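Local coordinates for protein chitin deacetylase 1 (Bombyx mori, PDB 5ZNT) that removes acetyl groups from the N-acetyl-D-glucosamine residues of chitin by zinc-dependent hydrolysis, yielding chitosan and acetate, at residues 13-18 / 311-316; 25-30 / 307-312; 35-40 / 323-328; 168-173 / 301-306. All coordinates share one frame; numbering follows the deposited sequence.

Overall arrangement
All four contacts belong to a chain that holds the CE4 deacetylase domain and its flanking segments. Contact 1 lies at the surface, whereas contacts 2, 3 and 4 are buried. Helix 303-311 unites them: contact 4 uses its start, contact 2 its end, and contact 1 Gln311 and the loop that follows, so contacts 1 and 2 share Gln311 and Asn312. Contact 3 packs beside the same helix, its Trp325 meeting Trp309 of contact 2. Chemistry follows place: the surface pair mixes prolines with an amide hydrogen bond, contacts 2 and 3 are apolar and centred on tryptophans, and contact 4, near the chain's centre, involves hydroxyls whose polar partners lie outside its two segments.

Contact 1: residues 13-18 / 311-316; sequences CVLPDC and QNPRTV
Pro16 and Gln311 meet where the disulfide-closed loop 13-18 runs up to the end of helix 303-311, with their CA atoms 4.3 Å apart. The first touch is between the bases of the side chains: Pro16 CB lies 3.5 Å from Gln311 CB. From there the glutamine sets off with CG anti to its own carbonyl carbon (chi1 -70°), then runs extended past CG, so that its methylene groups pass beside the proline and the amide arrives at the proline's carbonyl. Gln311 NE2 donates to Pro16 O at 3.3 Å, a rather bent bond with an N-H...O angle of 143°. The donor stands above the carbonyl plane instead of on a lone pair, and the oxygen is itself tilted from the plane of the glutamine amide. Glutamine suits this place because one side chain supplies both an apolar stem for the proline and a polar end for its oxygen. The second touch joins two apolar tips. Leu15, its chain extended through chi2, sends CD1 to within 4.1 Å of Pro313 CD, and the proline offers a rigid, compact surface in return. Pro313 also packs on Pro28, and so this patch borders contact 2. Within 13-18, Cys13 SG and Cys18 SG are bonded at 2.0 Å, and the weak backbone bond from Asp17 N to Val14 O spans a turn with Leu15 and Pro16 at its corner. The cis peptide before Pro16 and the backbone angles there fit a type VI turn, here set within a small disulfide loop and resting on the C-terminal end of a helix.

Contact 2: residues 25-30 / 307-312; sequences TVIPGD and IQWVQN
Pro28 and Val310 bring the irregular loop 25-30 closest to the last full turn of helix 303-311, their CA atoms 5.9 Å apart. The Ile27 O to Asp30 N bond of 3.0 Å closes a type II turn, in which Pro28 takes the first corner and Gly29 the second; a positive phi there is easily adopted by glycine. The turn presents the proline ring to the helix. Pro28 CG sits 3.9 Å from Trp309 CZ3, at the edge of the indole and near its plane, the two side chains crossing at about a right angle. The same CG lies 4.0 Å from Val310 CG1, so the proline ring touches two successive helix residues at once. Ile27 adds its branch methyl, CG2 approaching Trp309 CH2 at 4.3 Å, again at the edge. Trp309 reaches this far because its CG is anti to the backbone N (chi1 -174°), which swings the six-membered ring toward the loop. Its NE1 is hydrogen-bonded to Arg314 O, and its ring also meets Trp182 and Trp325. With side-chain carbon meeting side-chain carbon and no polar pairing between the two segments, the contact probably depends on the fit of rigid shapes and on burial of apolar surface.

Contact 3: residues 35-40 / 323-328; sequences DVPQMI and EPWREK
Met39 and Trp325 are brought together by matching first torsions: in each, CG is anti to the residue's own carbonyl carbon (chi1 -69° in Met39, -71° in Trp325), and each CA-CB bond heads toward the opposite segment. Together the two side chains bridge the 11.1 Å between Met39 CA and Trp325 CA. The methionine runs extended as far as the sulfur and then bends (chi3 -98°), turning its methyl toward Trp309. Its SD lies 3.6 Å from Trp325 CZ2 and 4.8 Å from the centroid of the six-membered ring, an oblique Met-aromatic contact. Met39 CG meets the same end of the indole, 3.8 Å from Trp325 CH2, and the side chains cross at about a right angle. Pro37 CB meets Trp325 CH2 at 4.2 Å, at the ring edge and near its plane. A flexible, polarisable methionine beside a stiff proline suits the outline of a large flat ring. Were Met39 cut back to an alanine, a gap would be likely to open beside CZ2 and CH2, leaving Trp325 without its sulfur partner and Trp309 without the packing methyl. The polar edge of the indole is satisfied elsewhere, by NE1 to Gln305 O. Along strand 38-45, Gln38 NE2 donates to Met39 O at 3.0 Å and also to Ala263 O, in buried surroundings. The arrangement joins the start of a parallel strand, whose other end leads to the zinc ligand Asp46, to a later loop beside helix 303-311, as in the distorted beta/alpha barrel of CE4 deacetylases.

Contact 4: residues 168-173 / 301-306; sequences YDSTIT and VTMTQV
Tyr168 and Met303 make the main apolar contact. The tyrosine ring stands with CG between its backbone N and carbonyl carbon (chi1 68°), which aims the phenol at the helix start: Met303 CB lies 3.2 Å from Tyr168 OH and 3.4 Å from Tyr168 CZ, obliquely to the ring. Bent twice, the methionine chain then carries its methyl to Ser170, where Met303 CE and Ser170 CB are 3.4 Å apart, tighter than usual carbon contact. The small serine suits a place this close to the methyl. Thr304 OG1 comes to the ring edge, 3.7 Å from Tyr168 CE2. Helix 303-311 follows strand 298-300 of the parallel sheet and opens with a capping box: Gln305 N donates to Thr302 OG1 at 3.0 Å, and Thr302 N to Gln305 OE1 at 3.0 Å. On the other segment, Thr171 N donates to Asp169 OD2 at 2.9 Å, an Asx turn just beyond strand 168-169. The hydroxyls that take part in the contact find their polar partners outside the two segments. Tyr168 OH and Thr304 OG1 both hydrogen-bond to Glu97 OE2, which ties strand and helix to one carboxylate, so a phenylalanine in place of Tyr168 would probably leave Glu97 without one of these two hydroxyl partners. Ser170 OG is bonded to Met211 O of strand 209-214, and the Ser170 side chain is about 9 Å from that of the zinc ligand His101.

Contact 1: residues 13-18 / 311-316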
# COMPACT_ATOMS: atom_id res chain seq x y z
N CYS A 13 -15.57 -20.23 -2.54
CA CYS A 13 -14.53 -19.26 -2.23
C CYS A 13 -13.93 -19.64 -0.88
O CYS A 13 -14.46 -19.26 0.16
CB CYS A 13 -15.08 -17.85 -2.23
SG CYS A 13 -13.82 -16.57 -1.93
N VAL A 14 -12.84 -20.41 -0.91
CA VAL A 14 -12.26 -21.00 0.30
C VAL A 14 -10.81 -20.56 0.45
O VAL A 14 -10.06 -20.47 -0.54
CB VAL A 14 -12.38 -22.54 0.30
CG1 VAL A 14 -13.84 -22.96 0.15
CG2 VAL A 14 -11.52 -23.17 -0.82
N LEU A 15 -10.41 -20.28 1.69
CA LEU A 15 -9.04 -19.91 2.00
C LEU A 15 -8.10 -21.05 1.60
O LEU A 15 -8.48 -22.22 1.64
CB LEU A 15 -8.88 -19.60 3.49
CG LEU A 15 -9.63 -18.37 4.00
CD1 LEU A 15 -9.44 -18.17 5.51
CD2 LEU A 15 -9.20 -17.12 3.23
N PRO A 16 -6.85 -20.74 1.21
CA PRO A 16 -6.24 -19.41 1.19
C PRO A 16 -6.30 -18.70 -0.16
O PRO A 16 -5.78 -17.59 -0.30
CB PRO A 16 -4.79 -19.72 1.53
CG PRO A 16 -4.56 -21.01 0.79
CD PRO A 16 -5.85 -21.79 0.95
N ASP A 17 -6.90 -19.35 -1.16
CA ASP A 17 -6.91 -18.76 -2.49
C ASP A 17 -7.93 -17.63 -2.61
O ASP A 17 -7.76 -16.73 -3.44
CB ASP A 17 -7.21 -19.84 -3.53
CG ASP A 17 -6.24 -20.99 -3.46
OD1 ASP A 17 -5.11 -20.78 -2.97
OD2 ASP A 17 -6.62 -22.10 -3.88
N CYS A 18 -8.98 -17.67 -1.80
CA CYS A 18 -10.14 -16.85 -2.06
C CYS A 18 -10.77 -16.48 -0.73
O CYS A 18 -10.92 -17.32 0.16
CB CYS A 18 -11.14 -17.59 -2.98
SG CYS A 18 -12.57 -16.63 -3.56
N GLN A 311 -4.90 -15.55 4.89
CA GLN A 311 -4.76 -16.89 4.35
C GLN A 311 -4.57 -17.93 5.44
O GLN A 311 -4.76 -19.13 5.18
CB GLN A 311 -3.59 -16.93 3.36
CG GLN A 311 -3.85 -16.16 2.05
CD GLN A 311 -2.61 -16.10 1.16
OE1 GLN A 311 -1.48 -16.00 1.64
NE2 GLN A 311 -2.82 -16.19 -0.14
N ASN A 312 -4.20 -17.51 6.64
CA ASN A 312 -4.01 -18.43 7.76
C ASN A 312 -4.31 -17.66 9.04
O ASN A 312 -3.40 -17.26 9.78
CB ASN A 312 -2.60 -19.02 7.76
CG ASN A 312 -2.35 -19.93 8.95
OD1 ASN A 312 -3.30 -20.35 9.62
ND2 ASN A 312 -1.08 -20.23 9.22
N PRO A 313 -5.58 -17.42 9.33
CA PRO A 313 -5.92 -16.51 10.43
C PRO A 313 -5.39 -16.99 11.78
O PRO A 313 -5.53 -18.15 12.16
CB PRO A 313 -7.45 -16.48 10.38
CG PRO A 313 -7.77 -16.78 8.95
CD PRO A 313 -6.76 -17.79 8.53
N ARG A 314 -4.73 -16.07 12.48
CA ARG A 314 -4.13 -16.33 13.78
C ARG A 314 -4.79 -15.44 14.82
O ARG A 314 -5.02 -14.25 14.58
CB ARG A 314 -2.62 -16.05 13.78
CG ARG A 314 -1.87 -16.57 12.57
CD ARG A 314 -2.07 -18.06 12.40
NE ARG A 314 -1.52 -18.84 13.51
CZ ARG A 314 -1.98 -20.04 13.86
NH1 ARG A 314 -3.01 -20.56 13.18
NH2 ARG A 314 -1.45 -20.70 14.88
N THR A 315 -5.07 -16.01 15.99
CA THR A 315 -5.56 -15.21 17.10
C THR A 315 -4.45 -14.31 17.64
O THR A 315 -3.27 -14.49 17.32
CB THR A 315 -6.07 -16.10 18.24
OG1 THR A 315 -4.94 -16.72 18.87
CG2 THR A 315 -7.02 -17.18 17.71
N VAL A 316 -4.84 -13.36 18.49
CA VAL A 316 -3.85 -12.50 19.13
C VAL A 316 -2.76 -13.33 19.78
O VAL A 316 -1.57 -13.01 19.68
CB VAL A 316 -4.52 -11.57 20.15
CG1 VAL A 316 -3.46 -10.78 20.94
CG2 VAL A 316 -5.52 -10.64 19.48

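Contact 2: residues 25-30 / 307-312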
# COMPACT_ATOMS: atom_id res chain seq x y z
N THR A 25 -17.73 -7.57 5.43
CA THR A 25 -17.45 -7.26 6.83
C THR A 25 -17.10 -8.47 7.69
O THR A 25 -16.69 -8.29 8.84
CB THR A 25 -18.65 -6.55 7.49
OG1 THR A 25 -19.80 -7.41 7.47
CG2 THR A 25 -18.97 -5.25 6.78
N VAL A 26 -17.23 -9.68 7.17
CA VAL A 26 -16.99 -10.89 7.96
C VAL A 26 -15.49 -11.12 8.12
O VAL A 26 -14.70 -10.92 7.19
CB VAL A 26 -17.67 -12.10 7.29
CG1 VAL A 26 -17.34 -13.40 8.04
CG2 VAL A 26 -19.18 -11.86 7.18
N ILE A 27 -15.10 -11.55 9.32
CA ILE A 27 -13.70 -11.82 9.65
C ILE A 27 -13.28 -13.15 9.03
O ILE A 27 -14.03 -14.13 9.08
CB ILE A 27 -13.52 -11.82 11.17
CG1 ILE A 27 -13.92 -10.46 11.75
CG2 ILE A 27 -12.10 -12.19 11.55
CD1 ILE A 27 -13.94 -10.42 13.29
N PRO A 28 -12.09 -13.21 8.40
CA PRO A 28 -11.59 -14.49 7.89
C PRO A 28 -11.58 -15.56 8.97
O PRO A 28 -11.32 -15.29 10.15
CB PRO A 28 -10.17 -14.15 7.42
CG PRO A 28 -10.27 -12.68 7.04
CD PRO A 28 -11.25 -12.07 8.00
N GLY A 29 -11.88 -16.80 8.56
CA GLY A 29 -11.93 -17.91 9.50
C GLY A 29 -12.99 -17.81 10.57
O GLY A 29 -13.00 -18.64 11.49
N ASP A 30 -13.87 -16.81 10.48
CA ASP A 30 -14.92 -16.55 11.46
C ASP A 30 -14.37 -16.51 12.89
O ASP A 30 -15.03 -16.94 13.84
CB ASP A 30 -16.06 -17.57 11.34
CG ASP A 30 -17.33 -17.12 12.07
OD1 ASP A 30 -17.72 -15.94 11.90
OD2 ASP A 30 -17.92 -17.93 12.82
N ILE A 307 -2.47 -10.04 3.87
CA ILE A 307 -2.94 -11.16 3.06
C ILE A 307 -2.46 -12.49 3.65
O ILE A 307 -3.19 -13.48 3.64
CB ILE A 307 -2.49 -10.98 1.59
CG1 ILE A 307 -3.15 -9.75 0.98
CG2 ILE A 307 -2.79 -12.24 0.76
CD1 ILE A 307 -2.61 -9.37 -0.43
N GLN A 308 -1.23 -12.52 4.17
CA GLN A 308 -0.73 -13.77 4.75
C GLN A 308 -1.55 -14.16 5.98
O GLN A 308 -1.84 -15.35 6.18
CB GLN A 308 0.75 -13.62 5.08
CG GLN A 308 1.63 -13.67 3.85
CD GLN A 308 3.05 -13.26 4.13
OE1 GLN A 308 3.29 -12.33 4.91
NE2 GLN A 308 4.00 -13.95 3.52
N TRP A 309 -1.97 -13.18 6.78
CA TRP A 309 -2.85 -13.48 7.91
C TRP A 309 -4.23 -13.94 7.43
O TRP A 309 -4.78 -14.91 7.97
CB TRP A 309 -3.01 -12.25 8.80
CG TRP A 309 -3.80 -12.51 10.06
CD1 TRP A 309 -3.29 -12.78 11.30
CD2 TRP A 309 -5.23 -12.52 10.20
NE1 TRP A 309 -4.32 -12.97 12.21
CE2 TRP A 309 -5.51 -12.82 11.55
CE3 TRP A 309 -6.29 -12.32 9.31
CZ2 TRP A 309 -6.82 -12.92 12.04
CZ3 TRP A 309 -7.59 -12.42 9.80
CH2 TRP A 309 -7.84 -12.71 11.15
N VAL A 310 -4.80 -13.27 6.42
CA VAL A 310 -6.10 -13.69 5.89
C VAL A 310 -6.04 -15.14 5.43
O VAL A 310 -7.01 -15.89 5.55
CB VAL A 310 -6.54 -12.75 4.75
CG1 VAL A 310 -7.77 -13.32 4.02
CG2 VAL A 310 -6.85 -11.38 5.30
N GLN A 311 -4.90 -15.55 4.89
CA GLN A 311 -4.76 -16.89 4.35
C GLN A 311 -4.57 -17.93 5.44
O GLN A 311 -4.76 -19.13 5.18
CB GLN A 311 -3.59 -16.93 3.36
CG GLN A 311 -3.85 -16.16 2.05
CD GLN A 311 -2.61 -16.10 1.16
OE1 GLN A 311 -1.48 -16.00 1.64
NE2 GLN A 311 -2.82 -16.19 -0.14
N ASN A 312 -4.20 -17.51 6.64
CA ASN A 312 -4.01 -18.43 7.76
C ASN A 312 -4.31 -17.66 9.04
O ASN A 312 -3.40 -17.26 9.78
CB ASN A 312 -2.60 -19.02 7.76
CG ASN A 312 -2.35 -19.93 8.95
OD1 ASN A 312 -3.30 -20.35 9.62
ND2 ASN A 312 -1.08 -20.23 9.22

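Contact 3: residues 35-40 / 323-328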
# COMPACT_ATOMS: atom_id res chain seq x y z
N ASP A 35 -10.61 -11.78 19.50
CA ASP A 35 -9.38 -12.56 19.39
C ASP A 35 -8.56 -12.22 18.15
O ASP A 35 -7.50 -12.82 17.94
CB ASP A 35 -9.69 -14.06 19.39
CG ASP A 35 -10.29 -14.53 20.71
OD1 ASP A 35 -9.83 -14.08 21.78
OD2 ASP A 35 -11.22 -15.36 20.66
N VAL A 36 -9.00 -11.26 17.34
CA VAL A 36 -8.34 -10.89 16.09
C VAL A 36 -7.32 -9.78 16.36
O VAL A 36 -7.68 -8.74 16.92
CB VAL A 36 -9.38 -10.45 15.04
CG1 VAL A 36 -8.72 -9.84 13.79
CG2 VAL A 36 -10.30 -11.63 14.67
N PRO A 37 -6.05 -9.95 15.98
CA PRO A 37 -5.10 -8.82 16.06
C PRO A 37 -5.56 -7.68 15.15
O PRO A 37 -5.97 -7.90 14.01
CB PRO A 37 -3.78 -9.41 15.55
CG PRO A 37 -4.02 -10.87 15.36
CD PRO A 37 -5.50 -11.08 15.23
N GLN A 38 -5.53 -6.47 15.68
CA GLN A 38 -5.88 -5.28 14.90
C GLN A 38 -4.67 -4.92 14.03
O GLN A 38 -3.65 -4.44 14.53
CB GLN A 38 -6.25 -4.12 15.81
CG GLN A 38 -6.59 -2.83 15.06
CD GLN A 38 -7.77 -3.02 14.08
OE1 GLN A 38 -8.92 -3.18 14.50
NE2 GLN A 38 -7.47 -2.96 12.77
N MET A 39 -4.79 -5.14 12.73
CA MET A 39 -3.72 -4.81 11.80
C MET A 39 -3.85 -3.35 11.35
O MET A 39 -4.96 -2.86 11.11
CB MET A 39 -3.78 -5.74 10.59
CG MET A 39 -3.40 -7.17 10.94
SD MET A 39 -3.68 -8.30 9.57
CE MET A 39 -5.28 -9.02 9.96
N ILE A 40 -2.71 -2.67 11.25
CA ILE A 40 -2.65 -1.32 10.72
C ILE A 40 -1.64 -1.33 9.58
O ILE A 40 -0.51 -1.78 9.76
CB ILE A 40 -2.26 -0.29 11.80
CG1 ILE A 40 -3.27 -0.38 12.97
CG2 ILE A 40 -2.28 1.14 11.23
CD1 ILE A 40 -2.95 0.55 14.15
N GLU A 323 5.08 -16.83 11.68
CA GLU A 323 6.36 -16.63 10.99
C GLU A 323 6.33 -15.55 9.91
O GLU A 323 7.31 -14.79 9.83
CB GLU A 323 6.85 -17.96 10.40
CG GLU A 323 7.45 -18.91 11.44
CD GLU A 323 8.48 -18.23 12.34
OE1 GLU A 323 9.38 -17.52 11.82
OE2 GLU A 323 8.39 -18.40 13.58
N PRO A 324 5.30 -15.43 9.06
CA PRO A 324 5.34 -14.36 8.05
C PRO A 324 5.48 -12.98 8.66
O PRO A 324 6.17 -12.13 8.09
CB PRO A 324 4.01 -14.53 7.30
CG PRO A 324 3.71 -16.02 7.44
CD PRO A 324 4.15 -16.34 8.84
N TRP A 325 4.89 -12.74 9.83
CA TRP A 325 5.02 -11.45 10.48
C TRP A 325 6.38 -11.25 11.14
O TRP A 325 6.66 -10.14 11.63
CB TRP A 325 3.90 -11.26 11.50
CG TRP A 325 2.55 -11.04 10.88
CD1 TRP A 325 2.21 -11.17 9.56
CD2 TRP A 325 1.35 -10.66 11.56
NE1 TRP A 325 0.87 -10.88 9.38
CE2 TRP A 325 0.32 -10.56 10.59
CE3 TRP A 325 1.04 -10.39 12.89
CZ2 TRP A 325 -0.98 -10.20 10.91
CZ3 TRP A 325 -0.25 -10.04 13.21
CH2 TRP A 325 -1.25 -9.96 12.23
N ARG A 326 7.23 -12.27 11.19
CA ARG A 326 8.55 -12.17 11.78
C ARG A 326 9.66 -12.13 10.73
O ARG A 326 10.83 -12.07 11.10
CB ARG A 326 8.81 -13.34 12.74
CG ARG A 326 7.70 -13.57 13.77
CD ARG A 326 8.11 -14.60 14.82
NE ARG A 326 9.39 -14.20 15.40
CZ ARG A 326 9.51 -13.49 16.51
NH1 ARG A 326 8.43 -13.14 17.21
NH2 ARG A 326 10.72 -13.14 16.93
N GLU A 327 9.33 -12.18 9.43
CA GLU A 327 10.35 -12.03 8.40
C GLU A 327 11.03 -10.68 8.55
O GLU A 327 10.36 -9.66 8.78
CB GLU A 327 9.76 -12.18 6.99
CG GLU A 327 9.05 -13.51 6.71
CD GLU A 327 8.22 -13.47 5.42
OE1 GLU A 327 8.40 -12.52 4.63
OE2 GLU A 327 7.37 -14.37 5.21
N LYS A 328 12.36 -10.67 8.47
CA LYS A 328 13.15 -9.47 8.68
C LYS A 328 12.68 -8.75 9.95
O LYS A 328 12.32 -7.57 9.94
CB LYS A 328 13.10 -8.56 7.45
CG LYS A 328 13.73 -9.21 6.23
CD LYS A 328 13.77 -8.28 5.04
CE LYS A 328 13.01 -8.85 3.86
NZ LYS A 328 13.30 -8.09 2.62

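Contact 4: residues 168-173 / 301-306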
# COMPACT_ATOMS: atom_id res chain seq x y z
N TYR A 168 -1.79 -8.30 -5.34
CA TYR A 168 -2.92 -7.52 -4.88
C TYR A 168 -2.89 -6.14 -5.50
O TYR A 168 -1.83 -5.61 -5.87
CB TYR A 168 -2.95 -7.39 -3.36
CG TYR A 168 -1.82 -6.55 -2.78
CD1 TYR A 168 -1.95 -5.18 -2.61
CD2 TYR A 168 -0.61 -7.15 -2.43
CE1 TYR A 168 -0.91 -4.41 -2.08
CE2 TYR A 168 0.44 -6.39 -1.91
CZ TYR A 168 0.27 -5.02 -1.73
OH TYR A 168 1.30 -4.26 -1.23
N ASP A 169 -4.08 -5.55 -5.55
CA ASP A 169 -4.28 -4.14 -5.82
C ASP A 169 -4.71 -3.44 -4.54
O ASP A 169 -5.38 -4.03 -3.68
CB ASP A 169 -5.34 -3.96 -6.90
CG ASP A 169 -5.71 -2.52 -7.08
OD1 ASP A 169 -4.87 -1.76 -7.59
OD2 ASP A 169 -6.83 -2.13 -6.69
N SER A 170 -4.32 -2.18 -4.40
CA SER A 170 -4.84 -1.30 -3.34
C SER A 170 -5.12 0.05 -4.00
O SER A 170 -4.46 1.06 -3.75
CB SER A 170 -3.89 -1.15 -2.15
OG SER A 170 -4.55 -0.45 -1.09
N THR A 171 -6.12 0.05 -4.87
CA THR A 171 -6.59 1.26 -5.55
C THR A 171 -8.07 1.52 -5.32
O THR A 171 -8.50 2.68 -5.38
CB THR A 171 -6.34 1.13 -7.06
OG1 THR A 171 -4.98 0.75 -7.29
CG2 THR A 171 -6.66 2.42 -7.78
N ILE A 172 -8.86 0.49 -5.03
CA ILE A 172 -10.30 0.63 -4.92
C ILE A 172 -10.66 1.18 -3.55
O ILE A 172 -10.21 0.66 -2.53
CB ILE A 172 -10.98 -0.72 -5.17
CG1 ILE A 172 -10.75 -1.12 -6.63
CG2 ILE A 172 -12.49 -0.65 -4.82
CD1 ILE A 172 -11.22 -2.53 -6.94
N THR A 173 -11.43 2.26 -3.53
CA THR A 173 -11.87 2.87 -2.28
C THR A 173 -13.25 2.34 -1.90
O THR A 173 -14.11 2.14 -2.76
CB THR A 173 -11.92 4.39 -2.42
OG1 THR A 173 -10.58 4.89 -2.67
CG2 THR A 173 -12.45 5.00 -1.19
N VAL A 301 1.75 -3.77 10.12
CA VAL A 301 2.24 -4.77 9.19
C VAL A 301 2.17 -4.25 7.75
O VAL A 301 1.48 -3.28 7.44
CB VAL A 301 1.44 -6.09 9.32
CG1 VAL A 301 1.66 -6.72 10.73
CG2 VAL A 301 -0.03 -5.82 9.08
N THR A 302 2.88 -4.94 6.86
CA THR A 302 2.79 -4.64 5.44
C THR A 302 1.48 -5.16 4.86
O THR A 302 0.77 -5.96 5.47
CB THR A 302 3.95 -5.26 4.67
OG1 THR A 302 3.78 -6.68 4.63
CG2 THR A 302 5.29 -4.94 5.33
N MET A 303 1.19 -4.73 3.63
CA MET A 303 -0.01 -5.22 2.95
C MET A 303 0.08 -6.71 2.69
O MET A 303 -0.89 -7.45 2.87
CB MET A 303 -0.21 -4.48 1.63
CG MET A 303 -0.19 -3.00 1.77
SD MET A 303 -1.80 -2.46 2.30
CE MET A 303 -2.31 -1.68 0.84
N THR A 304 1.24 -7.17 2.18
CA THR A 304 1.42 -8.60 1.97
C THR A 304 1.20 -9.37 3.27
O THR A 304 0.61 -10.45 3.27
CB THR A 304 2.82 -8.87 1.42
OG1 THR A 304 2.89 -8.41 0.06
CG2 THR A 304 3.17 -10.39 1.44
N GLN A 305 1.64 -8.80 4.40
CA GLN A 305 1.46 -9.48 5.69
C GLN A 305 -0.02 -9.56 6.08
O GLN A 305 -0.42 -10.53 6.75
CB GLN A 305 2.28 -8.78 6.77
CG GLN A 305 3.74 -9.17 6.68
CD GLN A 305 4.65 -8.35 7.54
OE1 GLN A 305 4.27 -7.31 8.08
NE2 GLN A 305 5.89 -8.81 7.69
N VAL A 306 -0.84 -8.59 5.69
CA VAL A 306 -2.28 -8.72 5.91
C VAL A 306 -2.81 -9.93 5.16
O VAL A 306 -3.51 -10.78 5.72
CB VAL A 306 -3.03 -7.44 5.51
CG1 VAL A 306 -4.55 -7.66 5.64
CG2 VAL A 306 -2.62 -6.28 6.39